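Local coordinates for bromo domain containing protein (Cryptosporidium parvum, PDB 5U9N) that probably recognises acetylated lysine through its second bromodomain, the part seen here with the inhibitor bromosporine in the pocket, at residues 24-29 with 122-127; 107-111 with 127-131. The contacts are given in a common frame with arbitrary orientation. Residues are numbered along the deposited sequence.

In the fold
Both contacts use helix 122-139 of the bromodomain's helical bundle, and their centres lie about 7 Å apart. Contact 1 sets the loop between helices 9-20 and 41-50 against the first two turns of that helix, and contact 2 packs helix 96-113 against its next residues, with Ala127 common to both. In chain order the segments interleave as 24-29, 107-111, 122-127 and 127-131. The contacts also meet directly: Ile123 CG2 lies 3.6 Å from Cys110 SG, and Phe29 CE1 lies 3.8 Å from the same sulfur. Together they join loop and helices at the bromosporine end of the bundle, supplying Phe27, Leu28, Cys110 and Ile123 to the pocket.

Contact 1 (24-29 with 122-127); sequences QNSFLF and WIYDSA. With BMF (Bromosporine), chain C.
Segment 24-29 leaves an extended Gln24, passes through Asn25 in the left-handed region (phi/psi 59/37°) and enters a 3-10 segment at 26-29; segment 122-127 is regular helix. The closest CA pairing is Asn25 with Ser126 at 6.3 Å, followed by Leu28 with Ile123 at 7.9 Å and Phe29 with Ala127 at 8.4 Å. The polar link is made by two m rotamers: Asn25 ND2 donates to Ser126 OG at 2.8 Å (161°), and Ser126 OG donates in turn to Trp122 O at 2.7 Å, a bond back into its own helix. A water donates to Gln24 O at 2.7 Å and Ser126 O at 2.9 Å, bridging the two backbones. Trp122, chi1 p and chi2 -89°, directs its indole toward the loop, with CE3 3.5 Å from Asn25 ND2 and CZ3 4.0 Å from Leu28 CD1. Leu28 (m, t) also places CD1 4.3 Å from Ile123 CG2, while the Phe29 ring, chi1 -39°, brings CZ to 3.9 Å from Ala127 CB. Phe27 takes chi1 p, its CZ 4.4 Å from Trp122 CH2 at the indole edge. Phe27, Leu28 and Ile123 line part of the bromosporine pocket: ligand N04 donates to Phe27 O at 3.1 Å and Ile123 CD1 lies 3.7 Å from ligand N16. In the ZA loop, Phe27-Leu28-Phe29 probably occupies the position of the WPF shelf of related bromodomains, with Ile123 of the last core helix at the gatekeeper position. On the bundle side, Phe29 meets Phe107 of helix 96-113 edge-to-face, and Ile123 and Ala127 both touch Cys110 on that helix.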
loop_
_atom_site.group_PDB
_atom_site.type_symbol
_atom_site.label_atom_id
_atom_site.label_comp_id
_atom_site.label_asym_id
_atom_site.label_seq_id
_atom_site.Cartn_x
_atom_site.Cartn_y
_atom_site.Cartn_z
ATOM N N GLN A 24 -9.086 2.677 -8.988
ATOM C CA GLN A 24 -10.315 3.274 -8.464
ATOM C C GLN A 24 -10.255 3.446 -6.940
ATOM O O GLN A 24 -9.931 2.501 -6.221
ATOM C CB GLN A 24 -11.533 2.424 -8.844
ATOM C CG GLN A 24 -11.846 2.479 -10.340
ATOM C CD GLN A 24 -12.892 1.467 -10.759
ATOM O OE1 GLN A 24 -13.108 0.439 -10.103
ATOM N NE2 GLN A 24 -13.525 1.708 -11.901
ATOM N N ASN A 25 -10.604 4.665 -6.462
ATOM C CA ASN A 25 -10.604 5.042 -5.055
ATOM C C ASN A 25 -9.188 4.868 -4.448
ATOM O O ASN A 25 -9.046 4.562 -3.255
ATOM C CB ASN A 25 -11.671 4.249 -4.260
ATOM C CG ASN A 25 -13.071 4.426 -4.807
ATOM O OD1 ASN A 25 -13.493 5.526 -5.112
ATOM N ND2 ASN A 25 -13.836 3.357 -4.907
ATOM N N SER A 26 -8.141 5.175 -5.256
ATOM C CA SER A 26 -6.746 5.112 -4.798
ATOM C C SER A 26 -6.465 6.161 -3.702
ATOM O O SER A 26 -5.559 5.975 -2.902
ATOM C CB SER A 26 -5.793 5.337 -5.964
ATOM O OG SER A 26 -6.051 6.587 -6.575
ATOM N N PHE A 27 -7.236 7.265 -3.684
ATOM C CA PHE A 27 -7.096 8.317 -2.666
ATOM C C PHE A 27 -7.220 7.729 -1.239
ATOM O O PHE A 27 -6.641 8.281 -0.304
ATOM C CB PHE A 27 -8.151 9.441 -2.876
ATOM C CG PHE A 27 -9.581 9.041 -2.579
ATOM C CD1 PHE A 27 -10.107 9.178 -1.306
ATOM C CD2 PHE A 27 -10.402 8.547 -3.577
ATOM C CE1 PHE A 27 -11.420 8.791 -1.031
ATOM C CE2 PHE A 27 -11.695 8.118 -3.288
ATOM C CZ PHE A 27 -12.196 8.240 -2.017
ATOM N N LEU A 28 -7.965 6.611 -1.078
ATOM C CA LEU A 28 -8.156 5.980 0.239
ATOM C C LEU A 28 -6.838 5.607 0.893
ATOM O O LEU A 28 -6.675 5.784 2.095
ATOM C CB LEU A 28 -9.023 4.709 0.116
ATOM C CG LEU A 28 -10.507 4.904 -0.278
ATOM C CD1 LEU A 28 -11.182 3.554 -0.535
ATOM C CD2 LEU A 28 -11.265 5.658 0.795
ATOM N N PHE A 29 -5.888 5.118 0.097
ATOM C CA PHE A 29 -4.641 4.574 0.588
ATOM C C PHE A 29 -3.442 5.496 0.395
ATOM O O PHE A 29 -2.303 5.057 0.624
ATOM C CB PHE A 29 -4.373 3.269 -0.149
ATOM C CG PHE A 29 -5.614 2.443 -0.374
ATOM C CD1 PHE A 29 -6.234 1.792 0.681
ATOM C CD2 PHE A 29 -6.211 2.387 -1.625
ATOM C CE1 PHE A 29 -7.374 1.028 0.475
ATOM C CE2 PHE A 29 -7.353 1.609 -1.835
ATOM C CZ PHE A 29 -7.921 0.926 -0.783
ATOM N N TRP A 122 -17.988 -0.509 -0.519
ATOM C CA TRP A 122 -17.108 -0.085 -1.615
ATOM C C TRP A 122 -15.658 0.215 -1.125
ATOM O O TRP A 122 -14.729 0.121 -1.922
ATOM C CB TRP A 122 -17.682 1.140 -2.335
ATOM C CG TRP A 122 -17.806 2.361 -1.473
ATOM C CD1 TRP A 122 -18.874 2.717 -0.709
ATOM C CD2 TRP A 122 -16.840 3.408 -1.327
ATOM N NE1 TRP A 122 -18.608 3.884 -0.043
ATOM C CE2 TRP A 122 -17.360 4.327 -0.396
ATOM C CE3 TRP A 122 -15.546 3.616 -1.825
ATOM C CZ2 TRP A 122 -16.668 5.482 -0.018
ATOM C CZ3 TRP A 122 -14.854 4.751 -1.439
ATOM C CH2 TRP A 122 -15.418 5.677 -0.561
ATOM N N ILE A 123 -15.465 0.519 0.186
ATOM C CA ILE A 123 -14.126 0.757 0.742
ATOM C C ILE A 123 -13.361 -0.548 0.741
ATOM O O ILE A 123 -12.290 -0.619 0.163
ATOM C CB ILE A 123 -14.204 1.387 2.167
ATOM C CG1 ILE A 123 -14.812 2.786 2.090
ATOM C CG2 ILE A 123 -12.823 1.440 2.810
ATOM C CD1 ILE A 123 -15.069 3.395 3.370
ATOM N N TYR A 124 -13.944 -1.603 1.332
ATOM C CA TYR A 124 -13.364 -2.955 1.349
ATOM C C TYR A 124 -13.097 -3.451 -0.077
ATOM O O TYR A 124 -12.049 -4.031 -0.334
ATOM C CB TYR A 124 -14.335 -3.914 2.076
ATOM C CG TYR A 124 -13.918 -5.375 2.115
ATOM C CD1 TYR A 124 -14.075 -6.193 1.000
ATOM C CD2 TYR A 124 -13.563 -5.982 3.311
ATOM C CE1 TYR A 124 -13.723 -7.538 1.036
ATOM C CE2 TYR A 124 -13.230 -7.331 3.368
ATOM C CZ TYR A 124 -13.347 -8.117 2.231
ATOM O OH TYR A 124 -13.114 -9.468 2.283
ATOM N N ASP A 125 -14.084 -3.303 -0.971
ATOM C CA ASP A 125 -13.978 -3.766 -2.368
ATOM C C ASP A 125 -12.880 -3.043 -3.124
ATOM O O ASP A 125 -12.298 -3.619 -4.029
ATOM C CB ASP A 125 -15.313 -3.570 -3.124
ATOM C CG ASP A 125 -16.484 -4.404 -2.603
ATOM O OD1 ASP A 125 -16.237 -5.366 -1.837
ATOM O OD2 ASP A 125 -17.643 -4.125 -3.007
ATOM N N SER A 126 -12.632 -1.767 -2.798
ATOM C CA SER A 126 -11.563 -0.989 -3.448
ATOM C C SER A 126 -10.193 -1.550 -3.050
ATOM O O SER A 126 -9.315 -1.644 -3.902
ATOM C CB SER A 126 -11.664 0.493 -3.081
ATOM O OG SER A 126 -12.837 1.065 -3.628
ATOM N N ALA A 127 -10.013 -1.903 -1.740
ATOM C CA ALA A 127 -8.772 -2.528 -1.220
ATOM C C ALA A 127 -8.536 -3.855 -1.886
ATOM O O ALA A 127 -7.394 -4.191 -2.213
ATOM C CB ALA A 127 -8.876 -2.739 0.281
HETATM C C10 BMF C . -10.698 7.458 3.887
HETATM N N12 BMF C . -9.746 5.354 4.342
HETATM C C15 BMF C . -12.061 4.425 5.776
HETATM C C17 BMF C . -14.261 4.555 6.969
HETATM C C20 BMF C . -17.428 4.134 7.285
HETATM C C22 BMF C . -11.975 5.665 5.198
HETATM C C26 BMF C . -7.567 3.277 4.249
HETATM C C28 BMF C . -11.679 9.552 3.220
HETATM C C01 BMF C . -10.379 11.352 2.024
HETATM C C02 BMF C . -10.475 9.994 2.676
HETATM C C03 BMF C . -9.371 9.124 2.745
HETATM N N04 BMF C . -8.118 9.495 2.184
HETATM S S05 BMF C . -6.823 10.013 3.023
HETATM C C06 BMF C . -6.594 8.889 4.345
HETATM O O07 BMF C . -5.696 9.915 2.145
HETATM O O08 BMF C . -7.162 11.291 3.568
HETATM C C09 BMF C . -9.490 7.872 3.335
HETATM C C11 BMF C . -10.805 6.117 4.493
HETATM N N13 BMF C . -9.845 4.112 4.926
HETATM C C14 BMF C . -10.903 3.593 5.638
HETATM N N16 BMF C . -13.153 3.877 6.505
HETATM O O18 BMF C . -15.076 3.687 7.626
HETATM C C19 BMF C . -16.280 4.247 8.254
HETATM O O21 BMF C . -14.494 5.733 6.799
HETATM N N23 BMF C . -10.566 2.394 6.095
HETATM N N24 BMF C . -9.269 2.132 5.664
HETATM C C25 BMF C . -8.863 3.152 4.958
HETATM C C27 BMF C . -11.795 8.313 3.818
HETATM O O HOH W 1 -8.987 -0.059 -6.342
#

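Contact 2 (107-111 with 127-131); sequences FSNCM and AKQSL
Two helical segments run nearly antiparallel, their axes 9.2 Å apart at closest approach with a signed crossing angle of -158°. The nearest CA pair, Phe107 with Ala127 at 4.9 Å, marks the tightest point, where alanine's small side chain permits close backbones. Its methyl fills the hollow among Phe107, Cys110 and Met111: CB lies 4.3 Å from Phe107 CB, 3.6 Å from Cys110 SG (chi1 t) and 3.8 Å from Met111 CG. In return, the Phe107 ring (chi1 m, chi2 -42°) lays one face against the 130-131 backbone, with CE1 3.4 Å from Ser130 CB and CD2 3.7 Å from Leu131 CB. Met111 (m, t, m) reaches across to the other helix, SD 3.7 Å from Lys128 CD and CE 3.7 Å from Leu131 CD2. This is antiparallel packing of the last two core helices of the bromodomain bundle, beside the bromosporine pocket through Cys110. With no hydrogen bond between the segments, their direct association rests on apolar and van der Waals complementarity.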
loop_
_atom_site.group_PDB
_atom_site.type_symbol
_atom_site.label_atom_id
_atom_site.label_comp_id
_atom_site.label_asym_id
_atom_site.label_seq_id
_atom_site.Cartn_x
_atom_site.Cartn_y
_atom_site.Cartn_z
ATOM N N PHE A 107 -3.804 -2.934 2.206
ATOM C CA PHE A 107 -5.059 -3.547 1.765
ATOM C C PHE A 107 -5.668 -4.492 2.822
ATOM O O PHE A 107 -6.888 -4.531 2.915
ATOM C CB PHE A 107 -4.849 -4.293 0.437
ATOM C CG PHE A 107 -4.261 -3.411 -0.653
ATOM C CD1 PHE A 107 -4.709 -2.106 -0.836
ATOM C CD2 PHE A 107 -3.217 -3.864 -1.448
ATOM C CE1 PHE A 107 -4.126 -1.278 -1.794
ATOM C CE2 PHE A 107 -2.618 -3.022 -2.388
ATOM C CZ PHE A 107 -3.056 -1.726 -2.530
ATOM N N SER A 108 -4.855 -5.200 3.647
ATOM C CA SER A 108 -5.400 -6.079 4.673
ATOM C C SER A 108 -5.925 -5.289 5.849
ATOM O O SER A 108 -6.881 -5.727 6.492
ATOM C CB SER A 108 -4.356 -7.090 5.147
ATOM O OG SER A 108 -3.226 -6.488 5.749
ATOM N N ASN A 109 -5.306 -4.139 6.166
ATOM C CA ASN A 109 -5.811 -3.288 7.257
ATOM C C ASN A 109 -7.185 -2.733 6.866
ATOM O O ASN A 109 -8.115 -2.735 7.668
ATOM C CB ASN A 109 -4.847 -2.124 7.541
ATOM C CG ASN A 109 -3.563 -2.539 8.205
ATOM O OD1 ASN A 109 -3.412 -3.667 8.678
ATOM N ND2 ASN A 109 -2.601 -1.634 8.241
ATOM N N CYS A 110 -7.313 -2.319 5.620
ATOM C CA CYS A 110 -8.561 -1.798 5.102
ATOM C C CYS A 110 -9.633 -2.888 5.078
ATOM O O CYS A 110 -10.779 -2.616 5.391
ATOM C CB CYS A 110 -8.349 -1.203 3.715
ATOM S SG CYS A 110 -9.843 -0.527 2.975
ATOM N N MET A 111 -9.262 -4.102 4.736
ATOM C CA MET A 111 -10.215 -5.205 4.674
ATOM C C MET A 111 -10.533 -5.768 6.071
ATOM O O MET A 111 -11.586 -6.370 6.231
ATOM C CB MET A 111 -9.695 -6.307 3.737
ATOM C CG MET A 111 -9.726 -5.871 2.259
ATOM S SD MET A 111 -9.401 -7.198 1.109
ATOM C CE MET A 111 -7.625 -7.209 1.106
ATOM N N ALA A 127 -10.013 -1.903 -1.740
ATOM C CA ALA A 127 -8.772 -2.528 -1.220
ATOM C C ALA A 127 -8.536 -3.855 -1.886
ATOM O O ALA A 127 -7.394 -4.191 -2.213
ATOM C CB ALA A 127 -8.876 -2.739 0.281
ATOM N N LYS A 128 -9.615 -4.647 -2.037
ATOM C CA LYS A 128 -9.551 -5.960 -2.658
ATOM C C LYS A 128 -9.077 -5.875 -4.126
ATOM O O LYS A 128 -8.330 -6.738 -4.559
ATOM C CB LYS A 128 -10.929 -6.641 -2.585
ATOM C CG LYS A 128 -10.952 -8.107 -3.007
ATOM C CD LYS A 128 -10.122 -9.015 -2.058
ATOM C CE LYS A 128 -10.137 -10.477 -2.455
ATOM N NZ LYS A 128 -11.516 -11.053 -2.433
ATOM N N GLN A 129 -9.506 -4.857 -4.872
ATOM C CA GLN A 129 -9.161 -4.732 -6.297
ATOM C C GLN A 129 -7.762 -4.180 -6.485
ATOM O O GLN A 129 -7.116 -4.515 -7.467
ATOM C CB GLN A 129 -10.170 -3.844 -7.046
ATOM C CG GLN A 129 -11.535 -4.501 -7.223
ATOM C CD GLN A 129 -12.616 -3.477 -7.513
ATOM O OE1 GLN A 129 -12.359 -2.403 -8.091
ATOM N NE2 GLN A 129 -13.857 -3.789 -7.133
ATOM N N SER A 130 -7.298 -3.319 -5.587
ATOM C CA SER A 130 -5.923 -2.815 -5.668
ATOM C C SER A 130 -4.941 -3.919 -5.272
ATOM O O SER A 130 -3.858 -3.985 -5.834
ATOM C CB SER A 130 -5.731 -1.578 -4.803
ATOM O OG SER A 130 -6.253 -0.443 -5.468
ATOM N N LEU A 131 -5.326 -4.796 -4.330
ATOM C CA LEU A 131 -4.527 -5.964 -3.970
ATOM C C LEU A 131 -4.434 -6.919 -5.167
ATOM O O LEU A 131 -3.381 -7.494 -5.420
ATOM C CB LEU A 131 -5.146 -6.692 -2.775
ATOM C CG LEU A 131 -4.521 -8.062 -2.434
ATOM C CD1 LEU A 131 -3.094 -7.900 -1.969
ATOM C CD2 LEU A 131 -5.317 -8.768 -1.380
#